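Side-chain contacts in phosphoribosylamine--glycine ligase (Thermotoga maritima, PDB 1VKZ), which catalyses the ATP-dependent joining of glycine to 5-phospho-beta-D-ribosylamine, giving glycinamide ribonucleotide in the de novo purine pathway: residues A[197-202]-A[250-255]; A[298-303]-A[379-384]; A[331-336]-A[394-399]. All coordinates share one frame; numbering follows the deposited sequence.

In the fold
Following the chain from the N terminus, contact 1 comes first: 47 residues separate strand segment 197-202 from helix segment 250-255, and this loop closes within the ATP-grasp region before the others open. Contact 2 begins at 298-303 and is completed only at 379-384, bringing the ATP-grasp region onto the six-stranded antiparallel sheet that carries strands 327-334 and 374-382, neighbours in it. Before it closes, 331-336 opens contact 3, which ends at 394-399, so contacts 2 and 3 cross; they touch where Met379 O lies 4.0 Å from Leu395 CD2. Contacts 1 and 2 touch where Met200 SE lies 3.7 Å from Ile298 CD1, whereas contacts 1 and 3 do not meet.

Contact 1. Residues A[197-202]-A[250-255]; sequences LSAMAV and ELFDKT
In the residue before Phe252, whose ring reaches Ala199 and Ala201, the carbonyl oxygen of Leu251 is gripped twice by one residue a helical turn later. The hydroxyl Thr255 OG1 donates to Leu251 O at 2.7 Å, and the amide Thr255 N donates to the same Leu251 O at 3.1 Å. The two donors arrive from opposite faces of the carbonyl plane. A threonine suits this buried turn because its short side chain can return the hydroxyl to the carbonyl one turn back; that hydroxyl is also hydrogen-bonded to Tyr286 OH. Across the contact the work is done by one ring. Phe252 has CG anti to its carbonyl carbon (chi1 -84°), and the ring reaches out from the helix to the strand. Ala201 CB sits over one face in a CH-pi contact, 4.1 Å from the Phe252 ring centroid and 29° off the normal. Ala199 CB approaches Phe252 CE2 at 4.0 Å, while the oxygen Ala199 O lies near the ring plane at the edge, 3.9 Å from Phe252 CZ. In the ATP-grasp fold this is a helix, 242-261, lying against an antiparallel sheet; the short segments run at 55° to each other. Alanines suit the strand here because a bare methyl lets the aromatic ring come right down to the backbone. Phe208 and Ile210 on the neighbouring strand 207-210 also touch the ring. Replacing Phe252 by an alanine would probably open a gap between helix and strand and leave the Ala201 methyl without its aromatic face. Selenomethionine Met200 points to the other side of the sheet, where its long chain packs on Glu294 and Ile298 of helix 294-301; the Met200 side chain lies about 7 Å from that of Asn287, a predicted magnesium ligand.

Contact 2. Residues A[298-303]-A[379-384]; sequences IVTLNP and MGTGET
Helix 294-301, from the ATP-grasp region, rests on strand 374-382 of the six-stranded antiparallel sheet where Thr300 meets Thr381. Their methyls make the nearest approach, Thr300 CG2 to Thr381 CG2 at 3.6 Å, and the two side chains cross at about a right angle. In Thr300, OG1 lies beside the backbone N (chi1 -57°), which leaves CG2 anti to that N and pointing at the strand, while OG1 turns back along the helix to hydrogen-bond Glu296 O. A threonine thus suits the place: its hydroxyl is satisfied by its own helix while its methyl faces apolar carbon on the sheet. On Thr381 the methyl is likewise the touching branch, being anti to the carbonyl carbon, and OG1 takes the position between the backbone N and the carbonyl carbon. Branching at CB is at home in a strand, and here it lets the residue meet the helix through carbon alone.

The meeting packs a helix of the ATP-grasp region on a strand of the C-terminal region, with the CA atoms of Thr300 and Thr381 8.0 Å apart. Leu355 touches both Thr300 and Met379, and Ala328 and Phe357, on the strands to either side of 374-382, also lie against Thr300. Selenomethionine Met379, two residues before Thr381 and on the same side of the strand, adds a looser contact, its CG lying 4.2 Å from Thr300 OG1. An unbranched chain fits there: the bond to CB is directed at the helix, yet the chain then bends and carries the selenium away. Between the two, Gly380 has no side chain to place on the opposite side of the strand.

Contact 3. Residues A[331-336]-A[394-399]; sequences VVLAAR and ELAEKV
Leu333 of strand 327-334 straddles Ala396 of helix 385-398 and Val399 three residues on, where the helix lies against the six-stranded antiparallel sheet that carries strands 327-334 and 374-382. The forked end of the leucine is the main bump. One prong, Leu333 CD1, presses on Val399 CG1 at 3.6 Å and comes within 3.9 Å of Val399 CB; the other prong, Leu333 CD2, meets Ala396 CB at 3.8 Å. Leucine suits this because its branch lies far enough out to reach both residues. The fork is put there by CG standing anti to the carbonyl carbon (chi1 -41°). Alanine is equally apt on the helix: its small methyl lets the two backbones approach, with Val331 CA only 7.1 Å from Ala396 CA.

Leu333 and Val399 cross obliquely, Leu333 CD1 meeting CG1 of the valine with CB close behind. Val399 also packs on Ile356 and Pro351, and Leu333 on Cys378 of the adjoining strand and on Tyr406. The backbone oxygens of Ala396 and Val399 are both hydrogen-bonded to Lys404 NZ. Val332 points to the other side of the sheet, whereas Val331 returns to the helix side and completes the hollow around the Ala396 methyl, with Val331 CG1 lying 4.2 Å from Ala396 CB.

Contact 1. Residues A[197-202]-A[250-255]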
ATOM      1  N   LEU A 197      -8.435   4.436   8.742  1.00 43.95           N
ATOM      2  CA  LEU A 197      -7.123   5.056   8.903  1.00 45.48           C
ATOM      3  C   LEU A 197      -5.995   4.032   8.727  1.00 43.72           C
ATOM      4  O   LEU A 197      -6.098   2.897   9.134  1.00 39.21           O
ATOM      5  CB  LEU A 197      -7.027   5.662  10.294  1.00 46.63           C
ATOM      6  CG  LEU A 197      -5.711   6.289  10.738  1.00 49.37           C
ATOM      7  CD1 LEU A 197      -5.373   7.568   9.934  1.00 54.50           C
ATOM      8  CD2 LEU A 197      -5.798   6.587  12.230  1.00 49.29           C
ATOM      9  N   SER A 198      -4.902   4.455   8.124  1.00 44.97           N
ATOM     10  CA  SER A 198      -3.801   3.559   7.887  1.00 47.45           C
ATOM     11  C   SER A 198      -2.671   4.004   8.774  1.00 47.26           C
ATOM     12  O   SER A 198      -2.549   5.190   9.067  1.00 49.54           O
ATOM     13  CB  SER A 198      -3.368   3.575   6.416  1.00 50.11           C
ATOM     14  OG  SER A 198      -2.479   4.646   6.122  1.00 58.17           O
ATOM     15  N   ALA A 199      -1.861   3.053   9.220  1.00 45.65           N
ATOM     16  CA  ALA A 199      -0.636   3.375   9.894  1.00 43.15           C
ATOM     17  C   ALA A 199       0.500   2.509   9.323  1.00 41.32           C
ATOM     18  O   ALA A 199       0.316   1.359   9.044  1.00 39.37           O
ATOM     19  CB  ALA A 199      -0.818   3.201  11.353  1.00 41.94           C
HETATM   20  N   MSE A 200       1.659   3.109   9.136  1.00 41.42           N
HETATM   21  CA  MSE A 200       2.786   2.496   8.468  1.00 44.67           C
HETATM   22  C   MSE A 200       4.032   2.696   9.288  1.00 42.17           C
HETATM   23  O   MSE A 200       4.283   3.759   9.850  1.00 41.16           O
HETATM   24  CB  MSE A 200       3.023   3.145   7.094  1.00 43.04           C
HETATM   25  CG  MSE A 200       2.541   2.334   5.907  1.00 53.67           C
HETATM   26 SE   MSE A 200       2.002   3.492   4.375  1.00 57.86          SE
HETATM   27  CE  MSE A 200       0.151   3.909   5.142  1.00 57.70           C
ATOM     28  N   ALA A 201       4.857   1.679   9.316  1.00 42.95           N
ATOM     29  CA  ALA A 201       6.093   1.789  10.047  1.00 43.21           C
ATOM     30  C   ALA A 201       7.255   1.093   9.329  1.00 41.67           C
ATOM     31  O   ALA A 201       7.083   0.084   8.610  1.00 39.46           O
ATOM     32  CB  ALA A 201       5.904   1.240  11.439  1.00 42.98           C
ATOM     33  N   VAL A 202       8.440   1.663   9.547  1.00 42.76           N
ATOM     34  CA  VAL A 202       9.705   0.988   9.262  1.00 42.24           C
ATOM     35  C   VAL A 202      10.033   0.214  10.516  1.00 41.00           C
ATOM     36  O   VAL A 202       9.945   0.745  11.612  1.00 43.43           O
ATOM     37  CB  VAL A 202      10.859   1.968   8.924  1.00 41.30           C
ATOM     38  CG1 VAL A 202      12.021   1.214   8.351  1.00 37.95           C
ATOM     39  CG2 VAL A 202      10.414   3.022   7.917  1.00 45.76           C
ATOM     40  N   GLU A 250       0.810   0.744  20.391  1.00 46.92           N
ATOM     41  CA  GLU A 250       0.580  -0.472  21.151  1.00 48.09           C
ATOM     42  C   GLU A 250       0.171  -1.610  20.235  1.00 46.10           C
ATOM     43  O   GLU A 250       0.541  -2.750  20.480  1.00 44.42           O
ATOM     44  CB  GLU A 250      -0.482  -0.212  22.224  1.00 47.97           C
ATOM     45  CG  GLU A 250      -0.768  -1.380  23.151  1.00 52.52           C
ATOM     46  CD  GLU A 250      -1.654  -0.990  24.337  1.00 56.23           C
ATOM     47  OE1 GLU A 250      -1.400   0.081  24.970  1.00 62.15           O
ATOM     48  OE2 GLU A 250      -2.598  -1.763  24.650  1.00 68.35           O
ATOM     49  N   LEU A 251      -0.580  -1.301  19.173  1.00 45.63           N
ATOM     50  CA  LEU A 251      -0.902  -2.297  18.132  1.00 44.07           C
ATOM     51  C   LEU A 251       0.347  -2.801  17.428  1.00 45.23           C
ATOM     52  O   LEU A 251       0.472  -4.012  17.165  1.00 45.63           O
ATOM     53  CB  LEU A 251      -1.887  -1.726  17.105  1.00 43.44           C
ATOM     54  CG  LEU A 251      -3.338  -1.598  17.570  1.00 49.29           C
ATOM     55  CD1 LEU A 251      -4.226  -0.917  16.492  1.00 47.94           C
ATOM     56  CD2 LEU A 251      -3.902  -2.959  18.002  1.00 42.82           C
ATOM     57  N   PHE A 252       1.254  -1.882  17.104  1.00 46.80           N
ATOM     58  CA  PHE A 252       2.551  -2.244  16.522  1.00 44.93           C
ATOM     59  C   PHE A 252       3.389  -3.118  17.452  1.00 45.61           C
ATOM     60  O   PHE A 252       3.940  -4.145  17.017  1.00 46.07           O
ATOM     61  CB  PHE A 252       3.327  -0.992  16.154  1.00 44.86           C
ATOM     62  CG  PHE A 252       2.976  -0.440  14.823  1.00 41.03           C
ATOM     63  CD1 PHE A 252       3.253  -1.153  13.680  1.00 48.43           C
ATOM     64  CD2 PHE A 252       2.381   0.803  14.708  1.00 45.53           C
ATOM     65  CE1 PHE A 252       2.923  -0.635  12.445  1.00 45.44           C
ATOM     66  CE2 PHE A 252       2.065   1.326  13.482  1.00 46.24           C
ATOM     67  CZ  PHE A 252       2.334   0.616  12.357  1.00 45.31           C
ATOM     68  N   ASP A 253       3.464  -2.725  18.725  1.00 45.43           N
ATOM     69  CA  ASP A 253       4.213  -3.500  19.698  1.00 48.75           C
ATOM     70  C   ASP A 253       3.681  -4.922  19.835  1.00 47.81           C
ATOM     71  O   ASP A 253       4.478  -5.868  19.877  1.00 48.16           O
ATOM     72  CB  ASP A 253       4.246  -2.820  21.076  1.00 51.60           C
ATOM     73  CG  ASP A 253       5.532  -2.026  21.311  1.00 63.37           C
ATOM     74  OD1 ASP A 253       6.587  -2.381  20.700  1.00 65.53           O
ATOM     75  OD2 ASP A 253       5.571  -1.042  22.108  1.00 73.84           O
ATOM     76  N   LYS A 254       2.360  -5.083  19.929  1.00 44.69           N
ATOM     77  CA  LYS A 254       1.787  -6.399  20.212  1.00 43.94           C
ATOM     78  C   LYS A 254       1.910  -7.286  18.990  1.00 42.70           C
ATOM     79  O   LYS A 254       2.132  -8.481  19.111  1.00 44.14           O
ATOM     80  CB  LYS A 254       0.345  -6.308  20.687  1.00 45.68           C
ATOM     81  CG  LYS A 254       0.121  -6.207  22.212  1.00 46.05           C
ATOM     82  CD  LYS A 254      -1.401  -6.160  22.489  1.00 47.96           C
ATOM     83  CE  LYS A 254      -1.804  -6.594  23.907  1.00 56.08           C
ATOM     84  NZ  LYS A 254      -1.726  -5.486  24.931  1.00 65.62           N
ATOM     85  N   THR A 255       1.827  -6.672  17.812  1.00 44.22           N
ATOM     86  CA  THR A 255       2.050  -7.348  16.528  1.00 40.86           C
ATOM     87  C   THR A 255       3.479  -7.818  16.375  1.00 42.02           C
ATOM     88  O   THR A 255       3.726  -8.943  15.948  1.00 45.32           O
ATOM     89  CB  THR A 255       1.703  -6.409  15.373  1.00 40.10           C
ATOM     90  OG1 THR A 255       0.306  -6.086  15.416  1.00 43.15           O
ATOM     91  CG2 THR A 255       1.873  -7.109  14.018  1.00 41.00           C
TER

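Contact 2. Residues A[298-303]-A[379-384]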
ATOM      1  N   ILE A 298       4.460  10.320   1.717  1.00 41.08           N
ATOM      2  CA  ILE A 298       5.347  10.163   2.856  1.00 41.67           C
ATOM      3  C   ILE A 298       6.751  10.547   2.448  1.00 42.27           C
ATOM      4  O   ILE A 298       7.397  11.339   3.091  1.00 45.88           O
ATOM      5  CB  ILE A 298       5.298   8.697   3.382  1.00 40.94           C
ATOM      6  CG1 ILE A 298       3.934   8.401   4.032  1.00 42.93           C
ATOM      7  CG2 ILE A 298       6.423   8.444   4.393  1.00 44.87           C
ATOM      8  CD1 ILE A 298       3.545   6.836   4.176  1.00 41.82           C
ATOM      9  N   VAL A 299       7.218   9.974   1.356  1.00 45.27           N
ATOM     10  CA  VAL A 299       8.551  10.261   0.815  1.00 45.29           C
ATOM     11  C   VAL A 299       8.752  11.746   0.497  1.00 45.33           C
ATOM     12  O   VAL A 299       9.796  12.317   0.783  1.00 43.65           O
ATOM     13  CB  VAL A 299       8.794   9.400  -0.446  1.00 44.32           C
ATOM     14  CG1 VAL A 299      10.036   9.800  -1.168  1.00 48.27           C
ATOM     15  CG2 VAL A 299       8.874   7.911  -0.057  1.00 49.86           C
ATOM     16  N   THR A 300       7.740  12.372  -0.092  1.00 46.07           N
ATOM     17  CA  THR A 300       7.849  13.769  -0.460  1.00 44.70           C
ATOM     18  C   THR A 300       7.859  14.606   0.781  1.00 43.69           C
ATOM     19  O   THR A 300       8.337  15.702   0.737  1.00 44.62           O
ATOM     20  CB  THR A 300       6.695  14.218  -1.373  1.00 42.89           C
ATOM     21  OG1 THR A 300       6.659  13.409  -2.538  1.00 40.74           O
ATOM     22  CG2 THR A 300       6.947  15.604  -1.932  1.00 50.13           C
ATOM     23  N   LEU A 301       7.339  14.093   1.896  1.00 45.55           N
ATOM     24  CA  LEU A 301       7.331  14.870   3.148  1.00 44.56           C
ATOM     25  C   LEU A 301       8.679  14.934   3.857  1.00 44.70           C
ATOM     26  O   LEU A 301       8.910  15.855   4.618  1.00 45.52           O
ATOM     27  CB  LEU A 301       6.272  14.347   4.120  1.00 45.05           C
ATOM     28  CG  LEU A 301       4.825  14.663   3.743  1.00 39.94           C
ATOM     29  CD1 LEU A 301       3.864  13.881   4.632  1.00 44.78           C
ATOM     30  CD2 LEU A 301       4.539  16.158   3.820  1.00 37.11           C
ATOM     31  N   ASN A 302       9.548  13.949   3.627  1.00 46.81           N
ATOM     32  CA  ASN A 302      10.935  13.962   4.160  1.00 44.43           C
ATOM     33  C   ASN A 302      11.826  12.886   3.554  1.00 43.16           C
ATOM     34  O   ASN A 302      12.050  11.871   4.188  1.00 46.72           O
ATOM     35  CB  ASN A 302      10.953  13.757   5.681  1.00 44.25           C
ATOM     36  CG  ASN A 302      12.325  13.996   6.272  1.00 41.28           C
ATOM     37  OD1 ASN A 302      13.260  14.287   5.542  1.00 47.53           O
ATOM     38  ND2 ASN A 302      12.453  13.873   7.588  1.00 33.34           N
ATOM     39  N   PRO A 303      12.346  13.104   2.355  1.00 42.63           N
ATOM     40  CA  PRO A 303      13.110  12.087   1.643  1.00 45.24           C
ATOM     41  C   PRO A 303      14.329  11.578   2.413  1.00 45.25           C
ATOM     42  O   PRO A 303      14.613  10.377   2.423  1.00 45.89           O
ATOM     43  CB  PRO A 303      13.586  12.831   0.393  1.00 46.08           C
ATOM     44  CG  PRO A 303      12.623  13.883   0.208  1.00 43.33           C
ATOM     45  CD  PRO A 303      12.252  14.339   1.571  1.00 42.68           C
HETATM   46  N   MSE A 379       2.691  15.587  -7.871  1.00 43.36           N
HETATM   47  CA  MSE A 379       2.919  16.017  -6.490  1.00 45.27           C
HETATM   48  C   MSE A 379       2.848  17.538  -6.389  1.00 44.81           C
HETATM   49  O   MSE A 379       3.360  18.253  -7.246  1.00 44.39           O
HETATM   50  CB  MSE A 379       4.285  15.545  -5.946  1.00 45.30           C
HETATM   51  CG  MSE A 379       4.615  14.056  -6.159  1.00 51.23           C
HETATM   52 SE   MSE A 379       3.341  12.830  -5.289  1.00 60.70          SE
HETATM   53  CE  MSE A 379       2.341  12.508  -6.626  1.00 68.23           C
ATOM     54  N   GLY A 380       2.197  18.000  -5.326  1.00 45.18           N
ATOM     55  CA  GLY A 380       2.226  19.369  -4.920  1.00 44.11           C
ATOM     56  C   GLY A 380       2.816  19.401  -3.541  1.00 44.83           C
ATOM     57  O   GLY A 380       2.634  18.467  -2.781  1.00 42.93           O
ATOM     58  N   THR A 381       3.528  20.489  -3.225  1.00 48.07           N
ATOM     59  CA  THR A 381       4.125  20.683  -1.909  1.00 47.34           C
ATOM     60  C   THR A 381       3.872  22.107  -1.456  1.00 43.86           C
ATOM     61  O   THR A 381       3.742  22.989  -2.272  1.00 44.20           O
ATOM     62  CB  THR A 381       5.659  20.431  -1.951  1.00 48.07           C
ATOM     63  OG1 THR A 381       6.256  21.232  -2.978  1.00 45.99           O
ATOM     64  CG2 THR A 381       5.986  19.006  -2.345  1.00 50.81           C
ATOM     65  N   GLY A 382       3.802  22.314  -0.148  1.00 42.57           N
ATOM     66  CA  GLY A 382       3.693  23.648   0.408  1.00 42.65           C
ATOM     67  C   GLY A 382       3.725  23.643   1.922  1.00 42.99           C
ATOM     68  O   GLY A 382       3.809  22.591   2.554  1.00 42.35           O
ATOM     69  N   GLU A 383       3.639  24.841   2.483  1.00 44.52           N
ATOM     70  CA  GLU A 383       3.563  25.052   3.916  1.00 45.92           C
ATOM     71  C   GLU A 383       2.156  24.781   4.432  1.00 44.14           C
ATOM     72  O   GLU A 383       1.965  24.512   5.611  1.00 44.81           O
ATOM     73  CB  GLU A 383       3.963  26.499   4.256  1.00 44.79           C
ATOM     74  CG  GLU A 383       5.356  26.893   3.794  1.00 46.78           C
ATOM     75  CD  GLU A 383       5.817  28.251   4.340  1.00 52.28           C
ATOM     76  OE1 GLU A 383       4.994  29.210   4.469  1.00 62.61           O
ATOM     77  OE2 GLU A 383       7.028  28.368   4.640  1.00 65.96           O
ATOM     78  N   THR A 384       1.164  24.880   3.562  1.00 43.52           N
ATOM     79  CA  THR A 384      -0.196  24.494   3.939  1.00 44.07           C
ATOM     80  C   THR A 384      -0.713  23.372   3.059  1.00 44.36           C
ATOM     81  O   THR A 384      -0.115  23.020   2.027  1.00 45.01           O
ATOM     82  CB  THR A 384      -1.134  25.672   3.837  1.00 43.44           C
ATOM     83  OG1 THR A 384      -1.031  26.226   2.526  1.00 42.43           O
ATOM     84  CG2 THR A 384      -0.688  26.800   4.772  1.00 43.08           C
TER

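Contact 3. Residues A[331-336]-A[394-399]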
ATOM      1  N   VAL A 331      -1.950  13.925  -6.623  1.00 39.50           N
ATOM      2  CA  VAL A 331      -3.072  13.749  -7.505  1.00 38.82           C
ATOM      3  C   VAL A 331      -2.654  12.676  -8.502  1.00 40.99           C
ATOM      4  O   VAL A 331      -1.723  12.871  -9.269  1.00 40.04           O
ATOM      5  CB  VAL A 331      -3.529  15.057  -8.265  1.00 39.49           C
ATOM      6  CG1 VAL A 331      -4.548  14.729  -9.370  1.00 32.70           C
ATOM      7  CG2 VAL A 331      -4.127  16.075  -7.330  1.00 33.88           C
ATOM      8  N   VAL A 332      -3.360  11.550  -8.472  1.00 43.09           N
ATOM      9  CA  VAL A 332      -3.120  10.470  -9.369  1.00 45.23           C
ATOM     10  C   VAL A 332      -3.867  10.745 -10.686  1.00 46.09           C
ATOM     11  O   VAL A 332      -5.085  10.978 -10.680  1.00 46.29           O
ATOM     12  CB  VAL A 332      -3.572   9.114  -8.759  1.00 46.37           C
ATOM     13  CG1 VAL A 332      -3.214   7.954  -9.697  1.00 49.16           C
ATOM     14  CG2 VAL A 332      -2.949   8.873  -7.388  1.00 44.06           C
ATOM     15  N   LEU A 333      -3.128  10.728 -11.807  1.00 45.21           N
ATOM     16  CA  LEU A 333      -3.750  10.586 -13.132  1.00 44.16           C
ATOM     17  C   LEU A 333      -3.757   9.115 -13.567  1.00 43.14           C
ATOM     18  O   LEU A 333      -2.718   8.450 -13.607  1.00 40.03           O
ATOM     19  CB  LEU A 333      -3.062  11.445 -14.182  1.00 45.60           C
ATOM     20  CG  LEU A 333      -2.675  12.838 -13.705  1.00 40.30           C
ATOM     21  CD1 LEU A 333      -1.851  13.515 -14.799  1.00 44.11           C
ATOM     22  CD2 LEU A 333      -3.894  13.607 -13.350  1.00 45.96           C
ATOM     23  N   ALA A 334      -4.952   8.623 -13.871  1.00 42.25           N
ATOM     24  CA  ALA A 334      -5.153   7.261 -14.322  1.00 42.17           C
ATOM     25  C   ALA A 334      -5.738   7.243 -15.741  1.00 42.86           C
ATOM     26  O   ALA A 334      -6.135   8.272 -16.300  1.00 46.60           O
ATOM     27  CB  ALA A 334      -6.056   6.525 -13.359  1.00 43.25           C
ATOM     28  N   ALA A 335      -5.752   6.071 -16.340  1.00 42.78           N
ATOM     29  CA  ALA A 335      -6.253   5.920 -17.688  1.00 43.33           C
ATOM     30  C   ALA A 335      -7.766   5.799 -17.706  1.00 47.05           C
ATOM     31  O   ALA A 335      -8.377   5.305 -16.759  1.00 49.68           O
ATOM     32  CB  ALA A 335      -5.641   4.698 -18.321  1.00 43.39           C
ATOM     33  N   ARG A 336      -8.376   6.221 -18.802  1.00 47.90           N
ATOM     34  CA  ARG A 336      -9.761   5.897 -19.044  1.00 49.30           C
ATOM     35  C   ARG A 336      -9.938   4.387 -18.987  1.00 48.41           C
ATOM     36  O   ARG A 336      -9.178   3.637 -19.611  1.00 47.73           O
ATOM     37  CB  ARG A 336     -10.206   6.400 -20.408  1.00 49.79           C
ATOM     38  CG  ARG A 336     -11.632   5.971 -20.750  1.00 54.72           C
ATOM     39  CD  ARG A 336     -12.113   6.429 -22.085  1.00 53.67           C
ATOM     40  NE  ARG A 336     -12.206   7.881 -22.130  1.00 60.79           N
ATOM     41  CZ  ARG A 336     -11.438   8.686 -22.856  1.00 63.43           C
ATOM     42  NH1 ARG A 336     -10.459   8.215 -23.634  1.00 62.64           N
ATOM     43  NH2 ARG A 336     -11.660   9.997 -22.802  1.00 64.04           N
ATOM     44  N   GLU A 394      -2.239  22.258 -10.356  1.00 43.22           N
ATOM     45  CA  GLU A 394      -1.576  23.056 -11.381  1.00 43.71           C
ATOM     46  C   GLU A 394      -0.719  22.169 -12.276  1.00 43.76           C
ATOM     47  O   GLU A 394      -0.696  22.328 -13.499  1.00 43.12           O
ATOM     48  CB  GLU A 394      -0.712  24.165 -10.744  1.00 45.35           C
ATOM     49  CG  GLU A 394      -1.472  25.379 -10.191  1.00 39.26           C
ATOM     50  CD  GLU A 394      -0.617  26.241  -9.241  1.00 46.61           C
ATOM     51  OE1 GLU A 394       0.627  26.072  -9.223  1.00 52.91           O
ATOM     52  OE2 GLU A 394      -1.170  27.100  -8.502  1.00 48.72           O
ATOM     53  N   LEU A 395      -0.031  21.211 -11.664  1.00 46.28           N
ATOM     54  CA  LEU A 395       0.774  20.248 -12.418  1.00 46.26           C
ATOM     55  C   LEU A 395      -0.112  19.277 -13.197  1.00 46.45           C
ATOM     56  O   LEU A 395       0.139  19.007 -14.360  1.00 49.01           O
ATOM     57  CB  LEU A 395       1.741  19.483 -11.506  1.00 44.25           C
ATOM     58  CG  LEU A 395       2.717  18.522 -12.179  1.00 44.77           C
ATOM     59  CD1 LEU A 395       3.381  19.158 -13.346  1.00 40.67           C
ATOM     60  CD2 LEU A 395       3.760  18.022 -11.183  1.00 46.92           C
ATOM     61  N   ALA A 396      -1.161  18.764 -12.587  1.00 45.13           N
ATOM     62  CA  ALA A 396      -1.990  17.796 -13.288  1.00 46.33           C
ATOM     63  C   ALA A 396      -2.623  18.400 -14.583  1.00 47.93           C
ATOM     64  O   ALA A 396      -2.779  17.690 -15.604  1.00 47.45           O
ATOM     65  CB  ALA A 396      -3.054  17.224 -12.348  1.00 44.22           C
ATOM     66  N   GLU A 397      -2.951  19.703 -14.540  1.00 47.82           N
ATOM     67  CA  GLU A 397      -3.471  20.427 -15.707  1.00 47.66           C
ATOM     68  C   GLU A 397      -2.424  20.547 -16.822  1.00 47.63           C
ATOM     69  O   GLU A 397      -2.791  20.637 -17.987  1.00 50.73           O
ATOM     70  CB  GLU A 397      -3.954  21.836 -15.320  1.00 46.65           C
ATOM     71  CG  GLU A 397      -5.047  21.910 -14.248  1.00 49.00           C
ATOM     72  CD  GLU A 397      -5.020  23.228 -13.454  1.00 51.31           C
ATOM     73  OE1 GLU A 397      -4.732  24.287 -14.065  1.00 57.66           O
ATOM     74  OE2 GLU A 397      -5.284  23.222 -12.224  1.00 49.16           O
ATOM     75  N   LYS A 398      -1.134  20.560 -16.471  1.00 46.94           N
ATOM     76  CA  LYS A 398      -0.046  20.654 -17.473  1.00 46.72           C
ATOM     77  C   LYS A 398       0.262  19.317 -18.140  1.00 43.42           C
ATOM     78  O   LYS A 398       0.958  19.248 -19.154  1.00 38.55           O
ATOM     79  CB  LYS A 398       1.254  21.157 -16.837  1.00 47.06           C
ATOM     80  CG  LYS A 398       1.275  22.629 -16.461  1.00 47.31           C
ATOM     81  CD  LYS A 398       2.721  23.079 -16.153  1.00 49.24           C
ATOM     82  CE  LYS A 398       2.787  24.504 -15.621  1.00 52.75           C
ATOM     83  NZ  LYS A 398       2.098  24.613 -14.298  1.00 58.74           N
ATOM     84  N   VAL A 399      -0.246  18.251 -17.549  1.00 43.81           N
ATOM     85  CA  VAL A 399       0.110  16.903 -17.956  1.00 42.91           C
ATOM     86  C   VAL A 399      -1.065  16.386 -18.762  1.00 44.20           C
ATOM     87  O   VAL A 399      -2.202  16.479 -18.291  1.00 47.37           O
ATOM     88  CB  VAL A 399       0.393  15.998 -16.727  1.00 40.33           C
ATOM     89  CG1 VAL A 399       0.614  14.569 -17.167  1.00 41.96           C
ATOM     90  CG2 VAL A 399       1.607  16.470 -15.973  1.00 39.39           C
TER